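DUF3992 domain-containing protein (Bacillus cereus, PDB 7A02) probably serves as the building subunit of disulfide-linked pilus fibres, the appendages that extend from the surface of Bacillus endospores. Local coordinates at residues I45-G56 and T81-F92. Numbering follows the deposited sequence.
Sequences IYASGYLKVDTG and TGSSASFTVRRF
Phe87 holds CG between its backbone N and carbonyl carbon (chi1 54°), which lays its ring across the neighbouring strand at Gly49. Tyr46 turns CG anti to its carbonyl carbon (chi1 -72°), and its ring then runs alongside Arg90. Both pairs belong to antiparallel strands 46-55 and 84-90, neighbours in one four-stranded sheet of a beta sandwich. Gly49 O sits over the centre of the Phe87 ring, 3.8 Å above its plane. The same ring meets Phe64 of the facing sheet edge-to-face. The backbones of Ala47 and Val89, Gly49 and Phe87, and Leu51 and Ala85 each exchange two hydrogen bonds, with Ala47 N 2.9 Å from Val89 O. Gly82 N, just before strand 84-90 begins, donates to Val53 O at 3.1 Å. On the face of Ala47, Leu51 and Phe87, Ala47 CB meets the edge of the Phe92 ring, 3.6 Å from CZ. Tyr46, Ser48, Tyr50 and Lys52 share the other face with Ser84, Ser86, Thr88 and Arg90. Lys52 forms a salt bridge with Glu107 of its own chain. Ser48 OG hydrogen-bonds to Asp21 of a second subunit. Ser86, Phe87 and Thr88 pair in parallel with a strand of that subunit, so the sheet continues between pilus subunits. At the start of strand 46-55, Arg90 CB makes a CH-pi contact over one Tyr46 face, 3.9 Å from the ring centroid. Arg90 CD lies 3.7 Å from Tyr46 OH.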
loop_
_atom_site.group_PDB
_atom_site.type_symbol
_atom_site.label_atom_id
_atom_site.label_comp_id
_atom_site.label_asym_id
_atom_site.label_seq_id
_atom_site.Cartn_x
_atom_site.Cartn_y
_atom_site.Cartn_z
ATOM N N ILE A 45 9.103 23.978 -29.096
ATOM C CA ILE A 45 10.467 24.021 -29.594
ATOM C C ILE A 45 11.277 24.904 -28.663
ATOM O O ILE A 45 10.817 25.959 -28.226
ATOM C CB ILE A 45 10.510 24.512 -31.059
ATOM C CG1 ILE A 45 11.901 24.310 -31.640
ATOM C CG2 ILE A 45 10.095 25.954 -31.164
ATOM C CD1 ILE A 45 11.954 24.458 -33.120
ATOM N N TYR A 46 12.474 24.439 -28.329
ATOM C CA TYR A 46 13.409 25.180 -27.499
ATOM C C TYR A 46 14.751 25.153 -28.204
ATOM O O TYR A 46 15.251 24.075 -28.532
ATOM C CB TYR A 46 13.521 24.566 -26.106
ATOM C CG TYR A 46 12.315 24.794 -25.238
ATOM C CD1 TYR A 46 11.154 24.077 -25.437
ATOM C CD2 TYR A 46 12.344 25.714 -24.208
ATOM C CE1 TYR A 46 10.054 24.279 -24.650
ATOM C CE2 TYR A 46 11.249 25.919 -23.414
ATOM C CZ TYR A 46 10.108 25.198 -23.640
ATOM O OH TYR A 46 9.005 25.400 -22.852
ATOM N N ALA A 47 15.329 26.321 -28.444
ATOM C CA ALA A 47 16.551 26.400 -29.225
ATOM C C ALA A 47 17.577 27.259 -28.514
ATOM O O ALA A 47 17.258 28.344 -28.031
ATOM C CB ALA A 47 16.274 26.962 -30.611
ATOM N N SER A 48 18.813 26.775 -28.470
ATOM C CA SER A 48 19.939 27.511 -27.920
ATOM C C SER A 48 21.035 27.592 -28.968
ATOM O O SER A 48 21.178 26.695 -29.798
ATOM C CB SER A 48 20.492 26.846 -26.663
ATOM O OG SER A 48 19.526 26.819 -25.633
ATOM N N GLY A 49 21.805 28.670 -28.932
ATOM C CA GLY A 49 22.890 28.799 -29.885
ATOM C C GLY A 49 23.568 30.144 -29.825
ATOM O O GLY A 49 23.412 30.891 -28.861
ATOM N N TYR A 50 24.338 30.438 -30.872
ATOM C CA TYR A 50 25.053 31.702 -30.973
ATOM C C TYR A 50 25.052 32.175 -32.416
ATOM O O TYR A 50 24.827 31.403 -33.347
ATOM C CB TYR A 50 26.499 31.595 -30.475
ATOM C CG TYR A 50 27.372 30.661 -31.278
ATOM C CD1 TYR A 50 27.632 29.383 -30.838
ATOM C CD2 TYR A 50 27.949 31.064 -32.467
ATOM C CE1 TYR A 50 28.422 28.535 -31.560
ATOM C CE2 TYR A 50 28.737 30.219 -33.195
ATOM C CZ TYR A 50 28.970 28.956 -32.735
ATOM O OH TYR A 50 29.762 28.103 -33.455
ATOM N N LEU A 51 25.314 33.466 -32.583
ATOM C CA LEU A 51 25.553 34.079 -33.878
ATOM C C LEU A 51 26.870 34.829 -33.807
ATOM O O LEU A 51 27.096 35.600 -32.867
ATOM C CB LEU A 51 24.433 35.038 -34.268
ATOM C CG LEU A 51 24.595 35.682 -35.639
ATOM C CD1 LEU A 51 23.953 34.822 -36.692
ATOM C CD2 LEU A 51 24.008 37.068 -35.660
ATOM N N LYS A 52 27.733 34.595 -34.791
ATOM C CA LYS A 52 29.037 35.235 -34.880
ATOM C C LYS A 52 29.119 36.010 -36.183
ATOM O O LYS A 52 28.892 35.446 -37.256
ATOM C CB LYS A 52 30.163 34.208 -34.813
ATOM C CG LYS A 52 31.531 34.817 -35.041
ATOM C CD LYS A 52 32.672 33.930 -34.568
ATOM C CE LYS A 52 32.479 32.462 -34.900
ATOM N NZ LYS A 52 31.970 32.231 -36.278
ATOM N N VAL A 53 29.457 37.289 -36.093
ATOM C CA VAL A 53 29.631 38.137 -37.262
ATOM C C VAL A 53 31.119 38.193 -37.557
ATOM O O VAL A 53 31.895 38.769 -36.790
ATOM C CB VAL A 53 29.048 39.536 -37.043
ATOM C CG1 VAL A 53 29.395 40.425 -38.206
ATOM C CG2 VAL A 53 27.555 39.451 -36.888
ATOM N N ASP A 54 31.519 37.596 -38.674
ATOM C CA ASP A 54 32.933 37.405 -38.967
ATOM C C ASP A 54 33.523 38.599 -39.706
ATOM O O ASP A 54 34.455 39.240 -39.213
ATOM C CB ASP A 54 33.126 36.122 -39.778
ATOM C CG ASP A 54 34.562 35.657 -39.789
ATOM O OD1 ASP A 54 35.073 35.283 -38.714
ATOM O OD2 ASP A 54 35.180 35.659 -40.873
ATOM N N THR A 55 32.996 38.913 -40.884
ATOM C CA THR A 55 33.549 40.003 -41.672
ATOM C C THR A 55 32.438 40.907 -42.175
ATOM O O THR A 55 31.281 40.501 -42.293
ATOM C CB THR A 55 34.363 39.506 -42.871
ATOM O OG1 THR A 55 33.511 38.792 -43.768
ATOM C CG2 THR A 55 35.492 38.595 -42.417
ATOM N N GLY A 56 32.816 42.139 -42.482
ATOM C CA GLY A 56 31.928 43.165 -42.973
ATOM C C GLY A 56 32.022 44.393 -42.109
ATOM O O GLY A 56 32.936 44.545 -41.293
ATOM N N THR A 81 30.486 43.794 -35.547
ATOM C CA THR A 81 31.430 42.986 -36.306
ATOM C C THR A 81 32.610 42.593 -35.431
ATOM O O THR A 81 33.157 43.423 -34.703
ATOM C CB THR A 81 31.923 43.749 -37.531
ATOM O OG1 THR A 81 30.801 44.175 -38.309
ATOM C CG2 THR A 81 32.799 42.861 -38.384
ATOM N N GLY A 82 33.008 41.331 -35.514
ATOM C CA GLY A 82 34.095 40.829 -34.708
ATOM C C GLY A 82 33.701 40.318 -33.343
ATOM O O GLY A 82 34.588 39.973 -32.553
ATOM N N SER A 83 32.413 40.262 -33.034
ATOM C CA SER A 83 31.920 39.770 -31.758
ATOM C C SER A 83 30.794 38.771 -32.002
ATOM O O SER A 83 30.404 38.509 -33.139
ATOM C CB SER A 83 31.456 40.930 -30.876
ATOM O OG SER A 83 30.998 40.463 -29.624
ATOM N N SER A 84 30.267 38.211 -30.916
ATOM C CA SER A 84 29.264 37.162 -30.995
ATOM C C SER A 84 28.166 37.434 -29.982
ATOM O O SER A 84 28.293 38.296 -29.112
ATOM C CB SER A 84 29.881 35.786 -30.743
ATOM O OG SER A 84 30.819 35.459 -31.746
ATOM N N ALA A 85 27.073 36.685 -30.104
ATOM C CA ALA A 85 25.991 36.783 -29.131
ATOM C C ALA A 85 25.214 35.480 -29.096
ATOM O O ALA A 85 24.906 34.921 -30.147
ATOM C CB ALA A 85 25.053 37.942 -29.465
ATOM N N SER A 86 24.878 35.014 -27.900
ATOM C CA SER A 86 24.203 33.739 -27.715
ATOM C C SER A 86 22.762 33.954 -27.267
ATOM O O SER A 86 22.351 35.064 -26.932
ATOM C CB SER A 86 24.957 32.878 -26.704
ATOM O OG SER A 86 25.103 33.568 -25.483
ATOM N N PHE A 87 21.989 32.870 -27.272
ATOM C CA PHE A 87 20.564 32.973 -26.983
ATOM C C PHE A 87 19.972 31.605 -26.678
ATOM O O PHE A 87 20.549 30.566 -27.014
ATOM C CB PHE A 87 19.812 33.598 -28.157
ATOM C CG PHE A 87 20.043 32.898 -29.459
ATOM C CD1 PHE A 87 19.370 31.734 -29.767
ATOM C CD2 PHE A 87 20.935 33.402 -30.375
ATOM C CE1 PHE A 87 19.586 31.089 -30.953
ATOM C CE2 PHE A 87 21.149 32.761 -31.564
ATOM C CZ PHE A 87 20.476 31.604 -31.852
ATOM N N THR A 88 18.788 31.630 -26.056
ATOM C CA THR A 88 17.868 30.497 -26.004
ATOM C C THR A 88 16.443 31.030 -26.053
ATOM O O THR A 88 16.115 31.999 -25.369
ATOM C CB THR A 88 18.074 29.635 -24.754
ATOM O OG1 THR A 88 17.075 28.613 -24.712
ATOM C CG2 THR A 88 17.953 30.452 -23.517
ATOM N N VAL A 89 15.606 30.408 -26.880
ATOM C CA VAL A 89 14.289 30.932 -27.224
ATOM C C VAL A 89 13.318 29.769 -27.393
ATOM O O VAL A 89 13.708 28.664 -27.778
ATOM C CB VAL A 89 14.353 31.794 -28.509
ATOM C CG1 VAL A 89 12.990 32.256 -28.943
ATOM C CG2 VAL A 89 15.230 32.999 -28.297
ATOM N N ARG A 90 12.042 30.017 -27.090
ATOM C CA ARG A 90 10.983 29.051 -27.335
ATOM C C ARG A 90 9.849 29.719 -28.098
ATOM O O ARG A 90 9.737 30.945 -28.126
ATOM C CB ARG A 90 10.405 28.477 -26.051
ATOM C CG ARG A 90 9.740 29.510 -25.204
ATOM C CD ARG A 90 8.994 28.864 -24.082
ATOM N NE ARG A 90 8.242 29.853 -23.326
ATOM C CZ ARG A 90 8.266 29.981 -22.008
ATOM N NH1 ARG A 90 8.981 29.156 -21.264
ATOM N NH2 ARG A 90 7.541 30.924 -21.434
ATOM N N ARG A 91 8.990 28.891 -28.689
ATOM C CA ARG A 91 7.868 29.341 -29.513
ATOM C C ARG A 91 8.264 30.446 -30.489
ATOM O O ARG A 91 7.890 31.607 -30.345
ATOM C CB ARG A 91 6.662 29.781 -28.682
ATOM C CG ARG A 91 5.682 28.667 -28.346
ATOM C CD ARG A 91 5.022 28.775 -26.983
ATOM N NE ARG A 91 5.857 28.528 -25.821
ATOM C CZ ARG A 91 5.346 28.203 -24.637
ATOM N NH1 ARG A 91 6.126 27.970 -23.594
ATOM N NH2 ARG A 91 4.030 28.120 -24.498
ATOM N N PHE A 92 9.028 30.059 -31.501
ATOM C CA PHE A 92 9.310 30.923 -32.632
ATOM C C PHE A 92 9.095 30.144 -33.917
ATOM O O PHE A 92 9.166 28.915 -33.942
ATOM C CB PHE A 92 10.732 31.485 -32.580
ATOM C CG PHE A 92 11.799 30.442 -32.607
ATOM C CD1 PHE A 92 12.221 29.839 -31.446
ATOM C CD2 PHE A 92 12.387 30.073 -33.793
ATOM C CE1 PHE A 92 13.197 28.884 -31.471
ATOM C CE2 PHE A 92 13.363 29.121 -33.821
ATOM C CZ PHE A 92 13.767 28.525 -32.658
#